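Local structure of AHL synthase (Burkholderia glumae, 3P2H) at residues Leu19-Tyr22 against Arg23-Phe27; Glu43-Gln46 against Tyr47-Asp50; Ala127-Cys130 against Ala131-Gly135. The protein probably makes N-acyl-homoserine lactone quorum-sensing signals from an acyl-ACP and S-adenosyl-L-methionine, releasing S-methyl-5'-thioadenosine. The protein carries 3 engineered substitutions. All coordinates share one frame; numbering follows the deposited sequence.

Contact 1: residues Leu19-Tyr22 against Arg23-Phe27. With NOO (N-(3-oxocyclohex-1-en-1-yl)octanamide), chain C.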
loop_
_atom_site.group_PDB
_atom_site.type_symbol
_atom_site.label_atom_id
_atom_site.label_comp_id
_atom_site.label_asym_id
_atom_site.label_seq_id
_atom_site.Cartn_x
_atom_site.Cartn_y
_atom_site.Cartn_z
ATOM N N LEU A 19 -13.827 1.340 -5.371
ATOM C CA LEU A 19 -12.654 1.036 -4.562
ATOM C C LEU A 19 -13.075 0.795 -3.121
ATOM O O LEU A 19 -12.559 -0.101 -2.456
ATOM C CB LEU A 19 -11.654 2.195 -4.595
ATOM C CG LEU A 19 -10.520 2.088 -3.570
ATOM C CD1 LEU A 19 -9.637 0.895 -3.898
ATOM C CD2 LEU A 19 -9.699 3.376 -3.577
ATOM N N GLY A 20 -14.008 1.615 -2.644
ATOM C CA GLY A 20 -14.485 1.477 -1.282
ATOM C C GLY A 20 -15.115 0.121 -1.041
ATOM O O GLY A 20 -14.979 -0.449 0.040
ATOM N N SER A 21 -15.808 -0.393 -2.051
ATOM C CA SER A 21 -16.466 -1.688 -1.956
ATOM C C SER A 21 -15.424 -2.796 -1.956
ATOM O O SER A 21 -15.528 -3.758 -1.194
ATOM C CB SER A 21 -17.425 -1.885 -3.134
ATOM O OG SER A 21 -18.090 -3.138 -3.053
ATOM N N TYR A 22 -14.416 -2.664 -2.815
ATOM C CA TYR A 22 -13.374 -3.675 -2.877
ATOM C C TYR A 22 -12.622 -3.712 -1.558
ATOM O O TYR A 22 -12.291 -4.781 -1.057
ATOM C CB TYR A 22 -12.393 -3.390 -4.005
ATOM C CG TYR A 22 -11.272 -4.401 -4.060
ATOM C CD1 TYR A 22 -11.505 -5.710 -4.491
ATOM C CD2 TYR A 22 -9.985 -4.061 -3.660
ATOM C CE1 TYR A 22 -10.476 -6.648 -4.522
ATOM C CE2 TYR A 22 -8.954 -4.990 -3.685
ATOM C CZ TYR A 22 -9.204 -6.278 -4.117
ATOM O OH TYR A 22 -8.180 -7.189 -4.140
ATOM N N ARG A 23 -12.349 -2.541 -0.992
ATOM C CA ARG A 23 -11.642 -2.492 0.278
ATOM C C ARG A 23 -12.492 -3.083 1.397
ATOM O O ARG A 23 -11.970 -3.756 2.283
ATOM C CB ARG A 23 -11.220 -1.053 0.601
ATOM C CG ARG A 23 -9.920 -0.665 -0.097
ATOM C CD ARG A 23 -9.575 0.807 0.054
ATOM N NE ARG A 23 -9.556 1.257 1.439
ATOM C CZ ARG A 23 -9.156 2.466 1.811
ATOM N NH1 ARG A 23 -8.735 3.329 0.897
ATOM N NH2 ARG A 23 -9.192 2.821 3.088
ATOM N N TYR A 24 -13.799 -2.844 1.352
ATOM C CA TYR A 24 -14.683 -3.395 2.371
ATOM C C TYR A 24 -14.606 -4.919 2.344
ATOM O O TYR A 24 -14.457 -5.568 3.375
ATOM C CB TYR A 24 -16.138 -2.987 2.129
ATOM C CG TYR A 24 -17.079 -3.578 3.160
ATOM C CD1 TYR A 24 -17.250 -2.969 4.405
ATOM C CD2 TYR A 24 -17.744 -4.783 2.921
ATOM C CE1 TYR A 24 -18.055 -3.544 5.390
ATOM C CE2 TYR A 24 -18.553 -5.371 3.901
ATOM C CZ TYR A 24 -18.700 -4.743 5.135
ATOM O OH TYR A 24 -19.468 -5.315 6.123
ATOM N N ARG A 25 -14.714 -5.486 1.151
ATOM C CA ARG A 25 -14.677 -6.932 1.002
ATOM C C ARG A 25 -13.366 -7.567 1.463
ATOM O O ARG A 25 -13.367 -8.648 2.044
ATOM C CB ARG A 25 -14.980 -7.300 -0.452
ATOM C CG ARG A 25 -16.432 -6.995 -0.834
ATOM C CD ARG A 25 -16.722 -7.293 -2.294
ATOM N NE ARG A 25 -16.391 -6.168 -3.161
ATOM C CZ ARG A 25 -15.864 -6.303 -4.374
ATOM N NH1 ARG A 25 -15.613 -7.516 -4.846
ATOM N NH2 ARG A 25 -15.590 -5.233 -5.115
ATOM N N VAL A 26 -12.251 -6.890 1.225
ATOM C CA VAL A 26 -10.955 -7.426 1.624
ATOM C C VAL A 26 -10.619 -7.210 3.103
ATOM O O VAL A 26 -10.379 -8.164 3.848
ATOM C CB VAL A 26 -9.812 -6.805 0.790
ATOM C CG1 VAL A 26 -8.464 -7.289 1.321
ATOM C CG2 VAL A 26 -9.965 -7.182 -0.674
ATOM N N PHE A 27 -10.610 -5.951 3.526
ATOM C CA PHE A 27 -10.249 -5.619 4.892
ATOM C C PHE A 27 -11.291 -5.877 5.960
ATOM O O PHE A 27 -10.940 -6.148 7.105
ATOM C CB PHE A 27 -9.775 -4.166 4.930
ATOM C CG PHE A 27 -8.636 -3.907 3.996
ATOM C CD1 PHE A 27 -7.349 -4.320 4.322
ATOM C CD2 PHE A 27 -8.861 -3.348 2.748
ATOM C CE1 PHE A 27 -6.308 -4.182 3.411
ATOM C CE2 PHE A 27 -7.822 -3.211 1.830
ATOM C CZ PHE A 27 -6.547 -3.629 2.163
HETATM C C1 NOO C . -2.512 -8.787 2.803
HETATM O O1 NOO C . -1.990 -9.896 2.865
HETATM C C2 NOO C . -1.729 -7.502 3.042
HETATM C C3 NOO C . -2.327 -6.353 3.577
HETATM C C4 NOO C . -3.863 -6.352 3.717
HETATM C C5 NOO C . -4.625 -7.235 2.650
HETATM C C6 NOO C . -4.039 -8.673 2.502
HETATM N N7 NOO C . -1.616 -5.160 4.024
HETATM C C8 NOO C . -1.806 -3.761 3.870
HETATM O O8 NOO C . -2.851 -3.169 4.118
HETATM C C9 NOO C . -0.641 -2.883 3.364
HETATM C C10 NOO C . 0.798 -3.457 3.300
HETATM C C11 NOO C . 1.826 -2.305 3.474
HETATM C C12 NOO C . 3.062 -2.471 2.572
HETATM C C13 NOO C . 4.113 -1.378 2.865
HETATM C C14 NOO C . 5.546 -1.892 2.630
HETATM C C15 NOO C . 6.571 -0.755 2.691
#
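Arg23 lies one turn beyond Leu19 in helix 13-30, its N bonded to Leu19 O at 2.9 Å and its CD resting against Leu19 CD1 at 4.0 Å. Its chain bends at CG-CD (chi3 53°), and the guanidinium ends in a cluster of charges, with Arg69 and Arg102 near NH2: NE forms a salt bridge to Glu43 OE1 and NH1 another to Asp48 OD1. At Tyr24 the helical bond runs from N to Gly20 O, while the phenol leads off to the backbone N of Ser37. Arg25 folds back along the helix. Its N meets Ser21 O at 3.0 Å, and its NE makes only weak bonds to the same oxygen and, at 3.5 Å, to Ser21 OG. Arg25 NH2 lies at the edge of the Tyr22 ring, whose plane stands 81° from that of the guanidinium. Val26 lays CG2 over one face of this ring, 3.9 Å from its centroid, in a CH-pi contact; Tyr22 OH bonds to Thr106 OG1. Phe27, in a wider pi-type turn, takes Val26 CG1 over one ring face and brings CE1 to 3.3 Å from C4 of the bound inhibitor NOO. Within the contact, then, the Arg25 side chain is weakly held and apolar packing carries Tyr22 and Val26, while Arg23 spends its charge on loop 43-50 and Phe27 meets the inhibitor by its edge.

Contact 2: residues Glu43-Gln46 against Tyr47-Asp50. With MTA (5'-deoxy-5'-methylthioadenosine), chain B.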
loop_
_atom_site.group_PDB
_atom_site.type_symbol
_atom_site.label_atom_id
_atom_site.label_comp_id
_atom_site.label_asym_id
_atom_site.label_seq_id
_atom_site.Cartn_x
_atom_site.Cartn_y
_atom_site.Cartn_z
ATOM N N GLU A 43 -15.195 0.924 2.984
ATOM C CA GLU A 43 -14.141 0.871 3.985
ATOM C C GLU A 43 -13.204 2.036 3.706
ATOM O O GLU A 43 -12.512 2.045 2.696
ATOM C CB GLU A 43 -13.367 -0.452 3.901
ATOM C CG GLU A 43 -12.289 -0.636 4.972
ATOM C CD GLU A 43 -11.067 0.262 4.770
ATOM O OE1 GLU A 43 -10.287 0.019 3.826
ATOM O OE2 GLU A 43 -10.887 1.216 5.556
ATOM N N ARG A 44 -13.220 3.034 4.584
ATOM C CA ARG A 44 -12.337 4.188 4.442
ATOM C C ARG A 44 -12.041 4.771 5.819
ATOM O O ARG A 44 -12.828 4.604 6.751
ATOM C CB ARG A 44 -12.966 5.260 3.544
ATOM C CG ARG A 44 -14.031 6.120 4.204
ATOM C CD ARG A 44 -14.308 7.371 3.369
ATOM N NE ARG A 44 -14.732 7.032 2.014
ATOM C CZ ARG A 44 -15.199 7.906 1.124
ATOM N NH1 ARG A 44 -15.304 9.195 1.436
ATOM N NH2 ARG A 44 -15.571 7.488 -0.084
ATOM N N ASP A 45 -10.894 5.430 5.946
ATOM C CA ASP A 45 -10.501 6.048 7.210
ATOM C C ASP A 45 -10.064 7.501 6.997
ATOM O O ASP A 45 -10.285 8.070 5.931
ATOM C CB ASP A 45 -9.369 5.254 7.876
ATOM C CG ASP A 45 -8.120 5.180 7.020
ATOM O OD1 ASP A 45 -7.974 5.998 6.093
ATOM O OD2 ASP A 45 -7.271 4.307 7.294
ATOM N N GLN A 46 -9.437 8.090 8.011
ATOM C CA GLN A 46 -8.995 9.480 7.933
ATOM C C GLN A 46 -7.850 9.715 6.951
ATOM O O GLN A 46 -7.509 10.862 6.656
ATOM C CB GLN A 46 -8.564 9.985 9.312
ATOM C CG GLN A 46 -7.272 9.365 9.840
ATOM C CD GLN A 46 -7.519 8.185 10.757
ATOM O OE1 GLN A 46 -8.199 7.233 10.388
ATOM N NE2 GLN A 46 -6.959 8.242 11.967
ATOM N N TYR A 47 -7.259 8.639 6.445
ATOM C CA TYR A 47 -6.148 8.773 5.511
ATOM C C TYR A 47 -6.564 8.787 4.045
ATOM O O TYR A 47 -5.724 8.882 3.151
ATOM C CB TYR A 47 -5.125 7.681 5.796
ATOM C CG TYR A 47 -4.624 7.804 7.212
ATOM C CD1 TYR A 47 -3.849 8.895 7.593
ATOM C CD2 TYR A 47 -5.019 6.902 8.193
ATOM C CE1 TYR A 47 -3.489 9.093 8.922
ATOM C CE2 TYR A 47 -4.667 7.089 9.522
ATOM C CZ TYR A 47 -3.906 8.192 9.880
ATOM O OH TYR A 47 -3.604 8.428 11.198
ATOM N N ASP A 48 -7.870 8.701 3.808
ATOM C CA ASP A 48 -8.400 8.753 2.454
ATOM C C ASP A 48 -8.799 10.210 2.234
ATOM O O ASP A 48 -9.871 10.634 2.650
ATOM C CB ASP A 48 -9.603 7.820 2.329
ATOM C CG ASP A 48 -9.203 6.361 2.395
ATOM O OD1 ASP A 48 -8.390 5.943 1.549
ATOM O OD2 ASP A 48 -9.690 5.641 3.288
ATOM N N ARG A 49 -7.912 10.969 1.596
ATOM C CA ARG A 49 -8.122 12.395 1.358
ATOM C C ARG A 49 -8.014 12.740 -0.123
ATOM O O ARG A 49 -7.651 11.898 -0.941
ATOM C CB ARG A 49 -7.074 13.205 2.129
ATOM C CG ARG A 49 -6.844 12.738 3.562
ATOM C CD ARG A 49 -5.771 13.574 4.271
ATOM N NE ARG A 49 -4.492 13.566 3.559
ATOM C CZ ARG A 49 -3.362 13.044 4.030
ATOM N NH1 ARG A 49 -3.334 12.474 5.231
ATOM N NH2 ARG A 49 -2.255 13.095 3.299
ATOM N N ASP A 50 -8.308 13.989 -0.464
ATOM C CA ASP A 50 -8.232 14.414 -1.854
ATOM C C ASP A 50 -6.831 14.209 -2.413
ATOM O O ASP A 50 -6.673 13.909 -3.596
ATOM C CB ASP A 50 -8.599 15.893 -2.007
ATOM C CG ASP A 50 -10.068 16.173 -1.744
ATOM O OD1 ASP A 50 -10.886 15.226 -1.723
ATOM O OD2 ASP A 50 -10.407 17.363 -1.574
HETATM C CS MTA B . -2.512 -2.368 9.221
HETATM S "S5'" MTA B . -2.432 -3.593 10.563
HETATM C "C5'" MTA B . -4.182 -4.064 10.708
HETATM C "C4'" MTA B . -4.893 -3.311 11.835
HETATM O "O4'" MTA B . -4.849 -1.893 11.516
HETATM C "C2'" MTA B . -7.122 -2.444 11.497
HETATM O "O2'" MTA B . -8.440 -2.328 12.042
HETATM C "C3'" MTA B . -6.360 -3.760 11.884
HETATM O "O3'" MTA B . -6.695 -4.127 13.228
HETATM C "C1'" MTA B . -6.129 -1.352 11.937
HETATM N N9 MTA B . -6.351 -0.071 11.234
HETATM C C8 MTA B . -6.294 0.159 9.880
HETATM N N7 MTA B . -6.538 1.404 9.605
HETATM C C5 MTA B . -6.767 2.069 10.767
HETATM C C6 MTA B . -7.080 3.426 11.116
HETATM N N6 MTA B . -7.208 4.384 10.126
HETATM N N1 MTA B . -7.248 3.751 12.439
HETATM C C2 MTA B . -7.127 2.822 13.433
HETATM N N3 MTA B . -6.830 1.529 13.112
HETATM C C4 MTA B . -6.647 1.116 11.835
HETATM O O HOH W 1 -11.945 9.948 4.851
HETATM O O HOH W 2 -5.320 12.349 7.665
#
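Asp45 to Asp48 form a type I beta turn, closed by a long bond of 3.3 Å from Asp48 N to Asp45 O, in the loop that borders the adenine of bound MTA. Asp48 OD2 accepts Asp45 N at 2.9 Å on its anti lone pair, whereas Asp45 OD1 receives Tyr47 N at 2.8 Å from above the carboxylate plane, an Asx turn. These acceptors, OD1 of Asp45 and OD2 of Asp48, come within 3.3 Å of each other; Arg69, in salt bridges with both carboxylates, probably offsets their charge, and Asp48 OD1 also bonds to Tyr54 OH. Arg102 also pairs with Asp45. Gln46 CG lies over the Tyr47 ring in a CH-pi contact, 3.5 Å from the centroid, and the bend at CB-CG (chi2 -96°) stacks the amide toward CE2, the planes 13° apart. Tyr47 OH bonds to Glu81, holding the ring at its far end. A water bonded to Gln46 O and Arg49 NH1 ties the turn to the chain beyond it; Arg49 NE forms a salt bridge to Asp51 OD2. The amino group of MTA has two acceptors: N6 donates to Asp45 OD2 at 2.8 Å and to Gln46 OE1 at 3.0 Å.

Contact 3: residues Ala127-Cys130 against Ala131-Gly135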
loop_
_atom_site.group_PDB
_atom_site.type_symbol
_atom_site.label_atom_id
_atom_site.label_comp_id
_atom_site.label_asym_id
_atom_site.label_seq_id
_atom_site.Cartn_x
_atom_site.Cartn_y
_atom_site.Cartn_z
ATOM N N ALA A 127 2.849 0.906 -7.656
ATOM C CA ALA A 127 3.036 1.750 -6.483
ATOM C C ALA A 127 4.447 2.331 -6.455
ATOM O O ALA A 127 4.628 3.542 -6.324
ATOM C CB ALA A 127 2.781 0.939 -5.217
ATOM N N VAL A 128 5.447 1.466 -6.577
ATOM C CA VAL A 128 6.833 1.922 -6.562
ATOM C C VAL A 128 7.099 2.966 -7.642
ATOM O O VAL A 128 7.632 4.036 -7.363
ATOM C CB VAL A 128 7.807 0.737 -6.747
ATOM C CG1 VAL A 128 9.236 1.250 -6.950
ATOM C CG2 VAL A 128 7.742 -0.173 -5.516
ATOM N N GLU A 129 6.712 2.647 -8.871
ATOM C CA GLU A 129 6.896 3.537 -10.009
ATOM C C GLU A 129 6.314 4.915 -9.707
ATOM O O GLU A 129 6.987 5.938 -9.867
ATOM C CB GLU A 129 6.203 2.937 -11.228
ATOM C CG GLU A 129 6.581 3.561 -12.548
ATOM C CD GLU A 129 6.009 2.783 -13.710
ATOM O OE1 GLU A 129 6.750 2.566 -14.696
ATOM O OE2 GLU A 129 4.819 2.387 -13.641
ATOM N N CYS A 130 5.063 4.934 -9.261
ATOM C CA CYS A 130 4.394 6.186 -8.933
ATOM C C CYS A 130 5.142 6.969 -7.852
ATOM O O CYS A 130 5.473 8.140 -8.037
ATOM C CB CYS A 130 2.967 5.910 -8.463
ATOM S SG CYS A 130 2.134 7.378 -7.812
ATOM N N ALA A 131 5.416 6.314 -6.728
ATOM C CA ALA A 131 6.112 6.955 -5.618
ATOM C C ALA A 131 7.461 7.513 -6.041
ATOM O O ALA A 131 7.839 8.616 -5.641
ATOM C CB ALA A 131 6.296 5.960 -4.474
ATOM N N ALA A 132 8.188 6.747 -6.847
ATOM C CA ALA A 132 9.500 7.171 -7.314
ATOM C C ALA A 132 9.381 8.444 -8.148
ATOM O O ALA A 132 10.136 9.398 -7.948
ATOM C CB ALA A 132 10.148 6.060 -8.129
ATOM N N ARG A 133 8.430 8.456 -9.078
ATOM C CA ARG A 133 8.213 9.616 -9.935
ATOM C C ARG A 133 7.844 10.853 -9.129
ATOM O O ARG A 133 7.982 11.976 -9.608
ATOM C CB ARG A 133 7.118 9.319 -10.965
ATOM C CG ARG A 133 7.529 8.266 -11.980
ATOM C CD ARG A 133 6.405 7.940 -12.946
ATOM N NE ARG A 133 6.823 6.958 -13.941
ATOM C CZ ARG A 133 6.012 6.399 -14.837
ATOM N NH1 ARG A 133 4.721 6.715 -14.869
ATOM N NH2 ARG A 133 6.494 5.529 -15.712
ATOM N N ARG A 134 7.379 10.638 -7.905
ATOM C CA ARG A 134 6.992 11.726 -7.018
ATOM C C ARG A 134 8.144 12.109 -6.099
ATOM O O ARG A 134 7.971 12.910 -5.175
ATOM C CB ARG A 134 5.776 11.316 -6.184
ATOM C CG ARG A 134 4.515 11.089 -7.008
ATOM C CD ARG A 134 4.097 12.373 -7.687
ATOM N NE ARG A 134 3.431 13.278 -6.756
ATOM C CZ ARG A 134 2.120 13.284 -6.541
ATOM N NH1 ARG A 134 1.340 12.434 -7.199
ATOM N NH2 ARG A 134 1.591 14.132 -5.667
ATOM N N GLY A 135 9.313 11.519 -6.345
ATOM C CA GLY A 135 10.488 11.831 -5.550
ATOM C C GLY A 135 10.818 10.914 -4.385
ATOM O O GLY A 135 11.778 11.166 -3.663
#
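Glu129 and Arg133 form a salt bridge in which no N-H is aimed at the carboxylate: Glu129 OE1 is 3.1 Å from Arg133 NH2 but well out of the guanidinium plane. Glu129 CG lies opposite its backbone N (chi1 -166°), and with both chains extended the two run alongside one another. Glu129 CG and CD lie over one face of the guanidinium, with the carboxylate plane 32° from it, in a bridge of charge alone. Beneath it the helix keeps regular bonds, among them Ala131 N to Ala127 O at 2.9 Å and Ala132 N to Val128 O at 2.8 Å. Regularity fails at the end, where Arg134 N reaches Cys130 O only weakly. Gly135, at phi 96°, is the C-prime residue of a Schellman motif, and its N bonds to Ala132 O at 2.8 Å. Arg134, bent about CB-CG and CG-CD, leads away from the helix end, where NH1 forms a salt bridge with Glu7. Helix 120-133 lies between the parallel strands 97-105 and 138-144 in sequence; Val128 and Ala131 pack on Leu139 of strand 138-144, and Cys130 and Arg134 on Val53 of strand 53-58.

Overall arrangement
The contacts follow one another along the chain inside a single acetyltransferase-like domain built round a mixed sheet. Contact 1 lies on helix 13-30, contact 2 in the loop between that helix and strand 53-58, and contact 3 at the end of helix 120-133. Contacts 1 and 2, with centres about 13 Å apart, touch by salt bridges and by packing, so the helix that lines the inhibitor site is joined to the loop that holds the adenine of MTA. Contact 3 stands apart, centre to centre about 24 Å from contact 1, across the middle of the chain, and about 20 Å from contact 2. Contacts 1 and 2 hold ligand-pocket residues; contact 3 touches neither ligand.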